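Local coordinates for protein secreted in xylem 3 (Fusarium oxysporum, PDB 5OD4) that acts as a secreted fungal effector with a beta-sandwich fold that probably suppresses plant immunity and, as Avr2, is open to recognition by the host, at residues E39-G42 with N43-L46. Sequence-based numbering, arbitrary orientation. Where two conformers were deposited one is given.
Sequences ERAG and NSGL
The carbonyl oxygen of Ala41 is gripped by two donors of one residue: the hydroxyl Ser44 OG lies 2.8 Å from Ala41 O, and the amide Ser44 N lies 3.1 Å from the same oxygen with a nearly straight N-H...O angle of 161°. The hydroxyl reaches it because chi1 of 72° sets OG between the backbone nitrogen and carbonyl carbon of Ser44, beside the Ala41 methyl (Ala41 CB to Ser44 OG 3.4 Å). Ser44 OG in turn accepts from Leu46 N, 3.1 Å away and two residues on, which defines an ST turn.

Next to the strands, Ala41 N donates to Leu46 O over 2.9 Å at 164°, bringing the chain back on itself. Ala41 is also the centre of an inverse gamma turn, closed by a weak bond from Gly42 N to Arg40 O. Gly42, with positive phi, and Asn43 are the corners of a beta turn of roughly type II' geometry, closed by the Ser44 N to Ala41 O bond, and a water bridges Gly42 O and Gly45 N. Arg40, bent at chi3, bonds weakly through NH1 to Gly42 O in one of its conformers; Asn43 OD1 sits near the guanidinium plane at its edge, 3.9 Å from Arg40 NH1, too far to count as a bond, with the amide and guanidinium planes well off parallel.

The turn joins strands 39-40 and 47-53, antiparallel neighbours at one sheet's margin, while Ala41 and Leu46 pack on Ile125 of the other. In the conformer described, the hydroxyl of buried Ser44 both donates and accepts, consistent with a turn held mainly by its own backbone and this serine.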
# COMPACT_ATOMS: atom_id res chain seq x y z
N GLU A 39 10.75 -1.75 4.72
CA GLU A 39 10.97 -0.62 5.62
C GLU A 39 9.89 -0.63 6.67
O GLU A 39 8.78 -1.08 6.43
CB GLU A 39 10.97 0.69 4.85
CG GLU A 39 12.11 0.74 3.86
CD GLU A 39 12.50 2.09 3.37
OE1 GLU A 39 11.76 3.07 3.64
OE2 GLU A 39 13.56 2.16 2.68
N ARG A 40 10.16 -0.08 7.84
CA ARG A 40 9.10 -0.03 8.90
C ARG A 40 8.03 0.90 8.43
O ARG A 40 8.28 1.98 7.89
CB ARG A 40 9.62 0.43 10.30
CG ARG A 40 8.64 0.48 11.46
CD ARG A 40 9.31 1.12 12.70
NE ARG A 40 10.32 2.14 12.38
CZ ARG A 40 10.20 3.44 12.61
NH1 ARG A 40 9.10 3.96 13.14
NH2 ARG A 40 11.20 4.26 12.27
N ALA A 41 6.81 0.43 8.64
CA ALA A 41 5.63 1.20 8.29
C ALA A 41 5.31 2.05 9.47
O ALA A 41 4.35 1.76 10.20
CB ALA A 41 4.50 0.27 7.86
N GLY A 42 6.09 3.12 9.71
CA GLY A 42 5.85 4.06 10.80
C GLY A 42 5.67 3.33 12.11
O GLY A 42 6.44 2.42 12.50
N ASN A 43 4.65 3.77 12.84
CA ASN A 43 4.36 3.24 14.14
C ASN A 43 3.41 2.08 14.17
O ASN A 43 2.87 1.71 15.20
CB ASN A 43 3.89 4.41 14.99
CG ASN A 43 4.98 5.46 15.17
OD1 ASN A 43 6.13 5.11 15.43
ND2 ASN A 43 4.63 6.73 15.01
N SER A 44 3.22 1.40 13.06
CA SER A 44 2.25 0.31 13.01
C SER A 44 2.69 -1.03 13.53
O SER A 44 1.86 -1.90 13.70
CB SER A 44 1.83 0.07 11.53
OG SER A 44 2.89 -0.54 10.80
N GLY A 45 3.98 -1.24 13.77
CA GLY A 45 4.49 -2.59 14.13
C GLY A 45 4.63 -3.58 12.97
O GLY A 45 5.01 -4.75 13.17
N LEU A 46 4.40 -3.08 11.76
CA LEU A 46 4.55 -3.85 10.53
C LEU A 46 5.61 -3.20 9.67
O LEU A 46 5.98 -2.04 9.86
CB LEU A 46 3.21 -3.91 9.77
CG LEU A 46 2.05 -4.48 10.55
CD1 LEU A 46 0.79 -4.34 9.71
CD2 LEU A 46 2.29 -5.91 10.98
O HOH W 1 6.39 0.21 13.99